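Local coordinates for zona occludens toxin N-terminal domain-containing protein (PDB 2R2A) that is not characterised in detail but, as the N-terminal domain of a zonula occludens toxin (Zot) homologue of P-loop NTPase type, probably binds a nucleoside triphosphate, at residues Glu6-Gly12 and Val144-Ile150; Ala96-Ala102 and Lys134-Leu140; Ile47-Ile52 and Tyr189-Glu193. One frame throughout, in Å; residues are numbered along the deposited sequence.

Contact 1: Glu6-Gly12 and Val144-Ile150; sequences EICLITG and VRKHYHI
Strands 7-11 and 146-150 run parallel, their axes 12° apart and 4.7 Å at closest approach, with extended backbones (phi -93° to -151°). The register is regular from Leu9: Leu9-His147, Ile10-Tyr148 and Thr11-His149 have CA atoms 4.6-4.8 Å apart. Glu6 brings OE2 to 3.5 Å from Lys146 CB. Ile7 O accepts Arg145 N at 3.0 Å where the partner chain is irregular and turns a corner (Arg145 psi 0°). Cys8 CA lies 4.8 Å from Lys146 CA, and Cys8 SG 4.0 Å from Tyr148 CD2, an oblique sulfur-aromatic contact. Leu9 N donates to Lys146 O (2.8 Å) and Leu9 O accepts Tyr148 N (2.8 Å); on the opposite face from Cys8, Leu9 (chi1 t, chi2 p) sets CD2 over the His147 ring, 3.6 Å from its centroid, a CH-pi contact. Ile10 CG1 is 4.1 Å from Tyr148 CD2. Thr11 N donates to Tyr148 O (2.9 Å) and Thr11 O accepts Ile150 N (3.0 Å). Gly12, at phi 149°, would jam any CB against the preceding carbonyl; it opens what looks like a Walker A loop. Strand 125-130 pairs with the other edge of 7-11, consistent with a central place for this strand pair in a P-loop NTPase-like sheet. Main-chain bonds thus fix the register, Thr11 OG1 (chi1 p) and His149 ND1 satisfy each other at 2.7 Å, and Lys146 N, beside the corner, has no partner in the model.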
loop_
_atom_site.group_PDB
_atom_site.type_symbol
_atom_site.label_atom_id
_atom_site.label_comp_id
_atom_site.label_asym_id
_atom_site.label_seq_id
_atom_site.Cartn_x
_atom_site.Cartn_y
_atom_site.Cartn_z
ATOM N N GLU A 6 -8.122 -2.895 -6.560
ATOM C CA GLU A 6 -7.284 -1.895 -7.184
ATOM C C GLU A 6 -5.956 -1.731 -6.422
ATOM O O GLU A 6 -5.782 -2.320 -5.352
ATOM C CB GLU A 6 -8.061 -0.567 -7.345
ATOM C CG GLU A 6 -8.104 0.304 -6.098
ATOM C CD GLU A 6 -8.683 1.705 -6.352
ATOM O OE1 GLU A 6 -9.254 1.944 -7.442
ATOM O OE2 GLU A 6 -8.578 2.564 -5.444
ATOM N N ILE A 7 -5.039 -0.978 -7.026
ATOM C CA ILE A 7 -3.780 -0.590 -6.395
ATOM C C ILE A 7 -3.815 0.910 -6.088
ATOM O O ILE A 7 -4.027 1.743 -6.971
ATOM C CB ILE A 7 -2.527 -0.889 -7.245
ATOM C CG1 ILE A 7 -2.475 -2.379 -7.600
ATOM C CG2 ILE A 7 -1.246 -0.429 -6.462
ATOM C CD1 ILE A 7 -1.257 -2.763 -8.432
ATOM N N CYS A 8 -3.591 1.208 -4.821
ATOM C CA CYS A 8 -3.630 2.563 -4.288
ATOM C C CYS A 8 -2.234 2.921 -3.793
ATOM O O CYS A 8 -1.605 2.147 -3.041
ATOM C CB CYS A 8 -4.633 2.628 -3.133
ATOM S SG CYS A 8 -4.655 4.236 -2.283
ATOM N N LEU A 9 -1.770 4.106 -4.183
ATOM C CA LEU A 9 -0.463 4.631 -3.769
ATOM C C LEU A 9 -0.621 5.795 -2.764
ATOM O O LEU A 9 -1.440 6.710 -2.987
ATOM C CB LEU A 9 0.300 5.086 -5.004
ATOM C CG LEU A 9 1.622 5.842 -4.827
ATOM C CD1 LEU A 9 2.687 5.002 -4.096
ATOM C CD2 LEU A 9 2.170 6.290 -6.187
ATOM N N ILE A 10 0.138 5.766 -1.667
ATOM C CA ILE A 10 0.130 6.873 -0.745
ATOM C C ILE A 10 1.584 7.364 -0.619
ATOM O O ILE A 10 2.477 6.594 -0.265
ATOM C CB ILE A 10 -0.452 6.508 0.608
ATOM C CG1 ILE A 10 -1.938 6.052 0.523
ATOM C CG2 ILE A 10 -0.321 7.756 1.521
ATOM C CD1 ILE A 10 -2.411 5.221 1.784
ATOM N N THR A 11 1.847 8.646 -0.849
ATOM C CA THR A 11 3.194 9.162 -0.761
ATOM C C THR A 11 3.237 10.420 0.112
ATOM O O THR A 11 2.172 10.990 0.453
ATOM C CB THR A 11 3.821 9.487 -2.178
ATOM O OG1 THR A 11 2.979 10.429 -2.894
ATOM C CG2 THR A 11 3.919 8.153 -2.980
ATOM N N GLY A 12 4.451 10.787 0.480
ATOM C CA GLY A 12 4.695 11.935 1.375
ATOM C C GLY A 12 5.939 11.689 2.199
ATOM O O GLY A 12 6.403 10.561 2.344
ATOM N N VAL A 144 -1.502 1.827 -10.863
ATOM C CA VAL A 144 -2.129 2.569 -9.766
ATOM C C VAL A 144 -3.373 3.243 -10.296
ATOM O O VAL A 144 -3.324 3.846 -11.374
ATOM C CB VAL A 144 -1.146 3.642 -9.187
ATOM C CG1 VAL A 144 -1.904 4.616 -8.227
ATOM C CG2 VAL A 144 0.040 2.955 -8.518
ATOM N N ARG A 145 -4.477 3.134 -9.563
ATOM C CA ARG A 145 -5.760 3.775 -9.940
ATOM C C ARG A 145 -6.252 4.779 -8.884
ATOM O O ARG A 145 -7.301 5.396 -9.038
ATOM C CB ARG A 145 -6.840 2.724 -10.256
ATOM C CG ARG A 145 -6.627 2.081 -11.622
ATOM C CD ARG A 145 -7.882 1.291 -12.062
ATOM N NE ARG A 145 -7.574 0.331 -13.122
ATOM C CZ ARG A 145 -7.995 0.424 -14.385
ATOM N NH1 ARG A 145 -8.767 1.446 -14.774
ATOM N NH2 ARG A 145 -7.651 -0.520 -15.259
ATOM N N LYS A 146 -5.479 4.929 -7.810
ATOM C CA LYS A 146 -5.727 5.987 -6.827
ATOM C C LYS A 146 -4.390 6.386 -6.179
ATOM O O LYS A 146 -3.657 5.544 -5.670
ATOM C CB LYS A 146 -6.780 5.557 -5.774
ATOM C CG LYS A 146 -7.015 6.602 -4.649
ATOM C CD LYS A 146 -8.390 6.447 -3.963
ATOM C CE LYS A 146 -8.442 5.344 -2.856
ATOM N NZ LYS A 146 -9.565 5.529 -1.775
ATOM N N HIS A 147 -4.040 7.667 -6.226
ATOM C CA HIS A 147 -2.776 8.127 -5.634
ATOM C C HIS A 147 -3.100 9.256 -4.669
ATOM O O HIS A 147 -3.733 10.203 -5.063
ATOM C CB HIS A 147 -1.817 8.541 -6.757
ATOM C CG HIS A 147 -0.497 9.125 -6.351
ATOM N ND1 HIS A 147 0.044 9.054 -5.082
ATOM C CD2 HIS A 147 0.449 9.726 -7.119
ATOM C CE1 HIS A 147 1.248 9.605 -5.079
ATOM N NE2 HIS A 147 1.506 10.025 -6.307
ATOM N N TYR A 148 -2.778 9.084 -3.383
ATOM C CA TYR A 148 -2.866 10.191 -2.423
ATOM C C TYR A 148 -1.480 10.636 -2.091
ATOM O O TYR A 148 -0.579 9.801 -1.873
ATOM C CB TYR A 148 -3.453 9.680 -1.111
ATOM C CG TYR A 148 -4.897 9.294 -1.159
ATOM C CD1 TYR A 148 -5.902 10.231 -1.417
ATOM C CD2 TYR A 148 -5.266 7.983 -0.899
ATOM C CE1 TYR A 148 -7.280 9.837 -1.390
ATOM C CE2 TYR A 148 -6.586 7.590 -0.897
ATOM C CZ TYR A 148 -7.598 8.518 -1.142
ATOM O OH TYR A 148 -8.920 8.083 -1.109
ATOM N N HIS A 149 -1.282 11.935 -2.033
ATOM C CA HIS A 149 -0.000 12.448 -1.590
ATOM C C HIS A 149 -0.286 13.497 -0.488
ATOM O O HIS A 149 -1.191 14.357 -0.646
ATOM C CB HIS A 149 0.744 13.123 -2.751
ATOM C CG HIS A 149 2.038 13.760 -2.311
ATOM N ND1 HIS A 149 3.213 13.040 -2.197
ATOM C CD2 HIS A 149 2.333 15.024 -1.935
ATOM C CE1 HIS A 149 4.180 13.851 -1.783
ATOM N NE2 HIS A 149 3.661 15.042 -1.576
ATOM N N ILE A 150 0.436 13.416 0.619
ATOM C CA ILE A 150 0.283 14.375 1.703
ATOM C C ILE A 150 1.295 15.501 1.499
ATOM O O ILE A 150 2.518 15.297 1.559
ATOM C CB ILE A 150 0.478 13.692 3.103
ATOM C CG1 ILE A 150 -0.484 12.495 3.228
ATOM C CG2 ILE A 150 0.264 14.748 4.228
ATOM C CD1 ILE A 150 -0.120 11.597 4.423
#

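Contact 2: Ala96-Ala102 and Lys134-Leu140; sequences AQDVWPA and KLLDQNL
Two loops meet at one backbone bridge, Pro101 with Leu136 (CA-CA 4.4 Å), with Ala102 and Asp137 CA atoms 3.8 Å apart. Lys134 and Leu135 finish a 3-10 segment that begins earlier in the chain; Lys134 O is 3.6 Å from Ala102 CB, while Lys134 NZ forms a salt bridge with Asp169. Leu135 O accepts Ala102 N at 3.0 Å and lies 3.4 Å from Gln97 CB. Leu136 (phi/psi -104/154°, chi1 m, chi2 t) leaves the turn extended; its CD2 reaches 3.9 Å from Ala96 CB and 3.5 Å from Gln97 N, over the 3-10 turn 96-98. Asp137 N donates to Trp100 O at 2.9 Å, the second bond flanking the bridge. With chi1 t, Asp137 is the N-cap of helix 138-141: its OD1 accepts Asn139 N at 2.9 Å, while its OD2 and Pro101 O each accept from one water at 2.7 Å. Leu140 (chi1 t, chi2 p) points back so that CD2 is 3.5 Å from Trp100 CB; Trp100 NE1 bonds Asn112 O. Gln97 OE1 bonds Thr130 OG1, and its side chain lies near the Walker A-like loop without touching it. The helix that Asp137 caps leads into strand 144-152. The arrangement is consistent with loops following the C-terminal ends of parallel strands, here 90-93 and 125-130, in a P-loop NTPase-like fold.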
loop_
_atom_site.group_PDB
_atom_site.type_symbol
_atom_site.label_atom_id
_atom_site.label_comp_id
_atom_site.label_asym_id
_atom_site.label_seq_id
_atom_site.Cartn_x
_atom_site.Cartn_y
_atom_site.Cartn_z
ATOM N N ALA A 96 7.369 0.707 0.305
ATOM C CA ALA A 96 7.209 -0.318 -0.703
ATOM C C ALA A 96 8.379 -0.457 -1.665
ATOM O O ALA A 96 8.417 -1.438 -2.416
ATOM C CB ALA A 96 5.917 -0.057 -1.510
ATOM N N GLN A 97 9.272 0.547 -1.717
ATOM C CA GLN A 97 10.456 0.472 -2.554
ATOM C C GLN A 97 11.356 -0.687 -2.128
ATOM O O GLN A 97 12.200 -1.103 -2.886
ATOM C CB GLN A 97 11.252 1.812 -2.570
ATOM C CG GLN A 97 11.972 2.222 -1.296
ATOM C CD GLN A 97 11.092 2.938 -0.253
ATOM O OE1 GLN A 97 9.886 2.903 -0.320
ATOM N NE2 GLN A 97 11.731 3.583 0.718
ATOM N N ASP A 98 11.122 -1.230 -0.935
ATOM C CA ASP A 98 11.841 -2.424 -0.457
ATOM C C ASP A 98 11.426 -3.705 -1.182
ATOM O O ASP A 98 12.178 -4.696 -1.164
ATOM C CB ASP A 98 11.624 -2.599 1.055
ATOM C CG ASP A 98 12.287 -1.496 1.856
ATOM O OD1 ASP A 98 13.125 -0.749 1.280
ATOM O OD2 ASP A 98 11.972 -1.347 3.048
ATOM N N VAL A 99 10.248 -3.692 -1.801
ATOM C CA VAL A 99 9.704 -4.889 -2.472
ATOM C C VAL A 99 9.718 -4.677 -3.979
ATOM O O VAL A 99 10.103 -5.594 -4.733
ATOM C CB VAL A 99 8.237 -5.162 -2.066
ATOM C CG1 VAL A 99 7.736 -6.452 -2.700
ATOM C CG2 VAL A 99 8.080 -5.184 -0.568
ATOM N N TRP A 100 9.311 -3.474 -4.414
ATOM C CA TRP A 100 9.102 -3.123 -5.816
ATOM C C TRP A 100 9.842 -1.824 -6.153
ATOM O O TRP A 100 9.206 -0.805 -6.450
ATOM C CB TRP A 100 7.605 -2.942 -6.099
ATOM C CG TRP A 100 6.803 -4.227 -5.891
ATOM C CD1 TRP A 100 6.957 -5.391 -6.579
ATOM C CD2 TRP A 100 5.771 -4.459 -4.934
ATOM N NE1 TRP A 100 6.081 -6.342 -6.111
ATOM C CE2 TRP A 100 5.311 -5.786 -5.127
ATOM C CE3 TRP A 100 5.147 -3.661 -3.970
ATOM C CZ2 TRP A 100 4.320 -6.355 -4.343
ATOM C CZ3 TRP A 100 4.128 -4.215 -3.214
ATOM C CH2 TRP A 100 3.719 -5.555 -3.410
ATOM N N PRO A 101 11.190 -1.846 -6.087
ATOM C CA PRO A 101 11.963 -0.640 -6.385
ATOM C C PRO A 101 11.890 -0.307 -7.884
ATOM O O PRO A 101 11.608 -1.201 -8.707
ATOM C CB PRO A 101 13.419 -1.051 -6.024
ATOM C CG PRO A 101 13.436 -2.558 -6.201
ATOM C CD PRO A 101 12.067 -3.003 -5.770
ATOM N N ALA A 102 12.172 0.953 -8.218
ATOM C CA ALA A 102 12.437 1.319 -9.616
ATOM C C ALA A 102 13.545 0.387 -10.208
ATOM O O ALA A 102 14.505 0.017 -9.496
ATOM C CB ALA A 102 12.882 2.741 -9.677
ATOM N N LYS A 134 8.763 7.885 -7.528
ATOM C CA LYS A 134 9.857 7.408 -8.409
ATOM C C LYS A 134 10.816 6.420 -7.742
ATOM O O LYS A 134 11.752 5.938 -8.374
ATOM C CB LYS A 134 10.616 8.585 -9.000
ATOM C CG LYS A 134 9.715 9.436 -9.928
ATOM C CD LYS A 134 10.485 10.637 -10.389
ATOM C CE LYS A 134 9.810 11.246 -11.611
ATOM N NZ LYS A 134 10.344 12.600 -11.956
ATOM N N LEU A 135 10.536 6.083 -6.482
ATOM C CA LEU A 135 11.253 5.022 -5.778
ATOM C C LEU A 135 10.728 3.662 -6.185
ATOM O O LEU A 135 11.381 2.657 -5.891
ATOM C CB LEU A 135 11.157 5.220 -4.250
ATOM C CG LEU A 135 11.940 6.431 -3.686
ATOM C CD1 LEU A 135 11.615 6.682 -2.167
ATOM C CD2 LEU A 135 13.459 6.163 -3.854
ATOM N N LEU A 136 9.552 3.642 -6.851
ATOM C CA LEU A 136 8.839 2.406 -7.175
ATOM C C LEU A 136 8.978 2.026 -8.634
ATOM O O LEU A 136 9.144 2.877 -9.463
ATOM C CB LEU A 136 7.338 2.513 -6.852
ATOM C CG LEU A 136 7.014 2.911 -5.415
ATOM C CD1 LEU A 136 5.509 3.039 -5.233
ATOM C CD2 LEU A 136 7.554 1.807 -4.503
ATOM N N ASP A 137 8.846 0.732 -8.893
ATOM C CA ASP A 137 8.846 0.146 -10.231
ATOM C C ASP A 137 7.786 0.865 -11.078
ATOM O O ASP A 137 6.632 1.009 -10.635
ATOM C CB ASP A 137 8.512 -1.348 -10.096
ATOM C CG ASP A 137 8.898 -2.154 -11.316
ATOM O OD1 ASP A 137 8.719 -1.641 -12.440
ATOM O OD2 ASP A 137 9.384 -3.310 -11.146
ATOM N N GLN A 138 8.188 1.352 -12.255
ATOM C CA GLN A 138 7.258 1.936 -13.234
ATOM C C GLN A 138 6.127 0.973 -13.556
ATOM O O GLN A 138 4.991 1.395 -13.815
ATOM C CB GLN A 138 7.999 2.321 -14.540
ATOM C CG GLN A 138 8.750 3.664 -14.435
ATOM C CD GLN A 138 9.356 4.194 -15.744
ATOM O OE1 GLN A 138 9.751 5.368 -15.819
ATOM N NE2 GLN A 138 9.436 3.341 -16.775
ATOM N N ASN A 139 6.435 -0.327 -13.528
ATOM C CA ASN A 139 5.462 -1.359 -13.874
ATOM C C ASN A 139 4.387 -1.496 -12.787
ATOM O O ASN A 139 3.245 -1.852 -13.077
ATOM C CB ASN A 139 6.187 -2.683 -14.218
ATOM C CG ASN A 139 6.772 -2.678 -15.643
ATOM O OD1 ASN A 139 6.115 -2.226 -16.592
ATOM N ND2 ASN A 139 7.983 -3.216 -15.805
ATOM N N LEU A 140 4.730 -1.146 -11.547
ATOM C CA LEU A 140 3.731 -1.047 -10.483
ATOM C C LEU A 140 2.967 0.279 -10.593
ATOM O O LEU A 140 1.743 0.310 -10.445
ATOM C CB LEU A 140 4.400 -1.129 -9.092
ATOM C CG LEU A 140 3.624 -0.888 -7.782
ATOM C CD1 LEU A 140 2.414 -1.797 -7.633
ATOM C CD2 LEU A 140 4.636 -1.111 -6.584
HETATM O O HOH W 1 10.701 -3.773 -8.803
#

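Contact 3: Ile47-Ile52 and Tyr189-Glu193; sequences IKGLKI and YDLYE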
loop_
_atom_site.group_PDB
_atom_site.type_symbol
_atom_site.label_atom_id
_atom_site.label_comp_id
_atom_site.label_asym_id
_atom_site.label_seq_id
_atom_site.Cartn_x
_atom_site.Cartn_y
_atom_site.Cartn_z
ATOM N N ILE A 47 3.370 -3.180 8.443
ATOM C CA ILE A 47 3.250 -2.051 9.371
ATOM C C ILE A 47 3.335 -2.530 10.819
ATOM O O ILE A 47 2.573 -3.397 11.208
ATOM C CB ILE A 47 1.951 -1.259 9.177
ATOM C CG1 ILE A 47 1.990 -0.473 7.835
ATOM C CG2 ILE A 47 1.773 -0.234 10.295
ATOM C CD1 ILE A 47 0.634 0.005 7.444
ATOM N N LYS A 48 4.250 -1.953 11.602
ATOM C CA LYS A 48 4.468 -2.393 12.990
ATOM C C LYS A 48 3.573 -1.592 13.925
ATOM O O LYS A 48 3.300 -0.415 13.672
ATOM C CB LYS A 48 5.930 -2.210 13.423
ATOM C CG LYS A 48 6.967 -3.011 12.634
ATOM C CD LYS A 48 7.187 -4.383 13.265
ATOM C CE LYS A 48 8.261 -5.196 12.519
ATOM N NZ LYS A 48 8.562 -6.504 13.214
ATOM N N GLY A 49 3.098 -2.237 14.977
ATOM C CA GLY A 49 2.317 -1.560 15.983
ATOM C C GLY A 49 0.856 -1.471 15.619
ATOM O O GLY A 49 0.081 -0.824 16.323
ATOM N N LEU A 50 0.487 -2.145 14.529
ATOM C CA LEU A 50 -0.892 -2.191 14.061
ATOM C C LEU A 50 -1.685 -3.200 14.881
ATOM O O LEU A 50 -1.314 -4.373 14.951
ATOM C CB LEU A 50 -0.918 -2.547 12.565
ATOM C CG LEU A 50 -2.313 -2.597 11.936
ATOM C CD1 LEU A 50 -2.937 -1.198 11.953
ATOM C CD2 LEU A 50 -2.282 -3.193 10.511
ATOM N N LYS A 51 -2.775 -2.745 15.498
ATOM C CA LYS A 51 -3.572 -3.570 16.421
ATOM C C LYS A 51 -4.684 -4.382 15.729
ATOM O O LYS A 51 -5.151 -5.382 16.257
ATOM C CB LYS A 51 -4.198 -2.705 17.510
ATOM C CG LYS A 51 -3.218 -2.032 18.456
ATOM C CD LYS A 51 -3.989 -1.533 19.685
ATOM C CE LYS A 51 -3.123 -0.687 20.629
ATOM N NZ LYS A 51 -2.744 0.624 20.038
ATOM N N ILE A 52 -5.093 -3.929 14.552
ATOM C CA ILE A 52 -6.079 -4.597 13.722
ATOM C C ILE A 52 -5.453 -5.922 13.286
ATOM O O ILE A 52 -4.307 -5.919 12.817
ATOM C CB ILE A 52 -6.373 -3.714 12.469
ATOM C CG1 ILE A 52 -6.898 -2.337 12.898
ATOM C CG2 ILE A 52 -7.313 -4.452 11.505
ATOM C CD1 ILE A 52 -7.030 -1.290 11.803
ATOM N N TYR A 189 -5.585 6.080 17.171
ATOM C CA TYR A 189 -4.631 5.458 18.105
ATOM C C TYR A 189 -5.160 4.271 18.924
ATOM O O TYR A 189 -4.380 3.573 19.596
ATOM C CB TYR A 189 -4.007 6.509 18.997
ATOM C CG TYR A 189 -2.907 7.271 18.293
ATOM C CD1 TYR A 189 -1.716 6.629 17.930
ATOM C CD2 TYR A 189 -3.053 8.620 17.980
ATOM C CE1 TYR A 189 -0.693 7.309 17.303
ATOM C CE2 TYR A 189 -2.021 9.320 17.347
ATOM C CZ TYR A 189 -0.844 8.651 17.020
ATOM O OH TYR A 189 0.175 9.318 16.395
ATOM N N ASP A 190 -6.463 4.025 18.860
ATOM C CA ASP A 190 -7.028 2.814 19.460
ATOM C C ASP A 190 -6.659 1.586 18.628
ATOM O O ASP A 190 -6.788 0.439 19.086
ATOM C CB ASP A 190 -8.554 2.930 19.563
ATOM C CG ASP A 190 -9.000 4.029 20.533
ATOM O OD1 ASP A 190 -8.155 4.543 21.314
ATOM O OD2 ASP A 190 -10.203 4.371 20.507
ATOM N N LEU A 191 -6.189 1.841 17.407
ATOM C CA LEU A 191 -5.924 0.794 16.429
ATOM C C LEU A 191 -4.433 0.678 16.069
ATOM O O LEU A 191 -4.038 -0.241 15.346
ATOM C CB LEU A 191 -6.715 1.102 15.156
ATOM C CG LEU A 191 -8.239 1.135 15.215
ATOM C CD1 LEU A 191 -8.776 1.549 13.857
ATOM C CD2 LEU A 191 -8.783 -0.219 15.576
ATOM N N TYR A 192 -3.627 1.614 16.573
ATOM C CA TYR A 192 -2.250 1.775 16.126
ATOM C C TYR A 192 -1.400 2.422 17.221
ATOM O O TYR A 192 -1.872 3.291 17.941
ATOM C CB TYR A 192 -2.193 2.617 14.836
ATOM C CG TYR A 192 -0.782 2.918 14.348
ATOM C CD1 TYR A 192 -0.018 1.937 13.751
ATOM C CD2 TYR A 192 -0.221 4.181 14.492
ATOM C CE1 TYR A 192 1.267 2.182 13.305
ATOM C CE2 TYR A 192 1.090 4.448 14.038
ATOM C CZ TYR A 192 1.817 3.431 13.437
ATOM O OH TYR A 192 3.116 3.628 13.003
ATOM N N GLU A 193 -0.153 1.961 17.337
ATOM C CA GLU A 193 0.874 2.558 18.216
ATOM C C GLU A 193 2.193 2.582 17.409
ATOM O O GLU A 193 2.545 1.587 16.777
ATOM C CB GLU A 193 1.015 1.724 19.495
ATOM C CG GLU A 193 1.022 2.550 20.790
ATOM C CD GLU A 193 0.842 1.704 22.051
ATOM O OE1 GLU A 193 1.691 0.816 22.308
ATOM O OE2 GLU A 193 -0.146 1.927 22.797
#
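Two backbone hydrogen bonds hold the loop 47-52 against the last residues of this N-terminal domain construct. Glu193 N donates to Gly49 O at 3.0 Å, and Lys51 N to Leu191 O at 2.8 Å; together they frame Leu50 and Tyr192 (CA-CA 4.7 Å) as a single antiparallel, non-hydrogen-bonded pair. Weaker CA-H...O contacts supplement them: Tyr192 CA to Gly49 O at 3.5 Å and Gly49 CA to Glu193 O at 3.3 Å. The latter is feasible because Gly49 (phi 85°) lacks a CB, which would sit 1.9 Å from Glu193 O. At the charged end, the match is poorer. Across these segments Lys51 NZ makes a weak bond to Tyr189 O (3.4 Å), and its distance of 4.0 Å to Glu193 OE2 is beyond a salt bridge. Other main-chain atoms are met by residues close in sequence: Ile47 N by Thr45 OG1, Ile52 O by His54 ND1. Apolar contacts fill in around these bonds, with Ile47 CG2 3.9 Å from Tyr192 CE1 and Ile52 CG1 3.9 Å from Leu191 CD2. Since Tyr192 also touches Thr19 and Leu20 and Leu191 touches Ala27, all on helix 18-28, segment 189-193 lies across the helix that follows the Walker A-like loop and is clipped to the connection between strands 43-45 and 55-58 by an isolated beta bridge.

Contact 1 is the buried member, contact 2 partly buried, and contact 3 a surface contact, its centre about 16 Å from the centre of the chain, with contacts 2 and 3 on opposite sides of that centre. Contacts 1 and 2 touch: Leu9 CD1 lies 3.6 Å from Leu136 CD1 and Ile7 CD1 3.9 Å from Leu140 CD1, and helix 138-141 of contact 2 is followed directly by strand 144-152 of contact 1. Contact 3 reaches neither, with about 8 Å to the nearest atoms of contact 1. Chemistry follows place: a parallel ladder, regular from Leu9 onward, in the sheet, one bridge with a helix cap and a water in the loops, and one bridge beside weak lysine interactions at the surface. Helix 18-28 touches contacts 1 and 3.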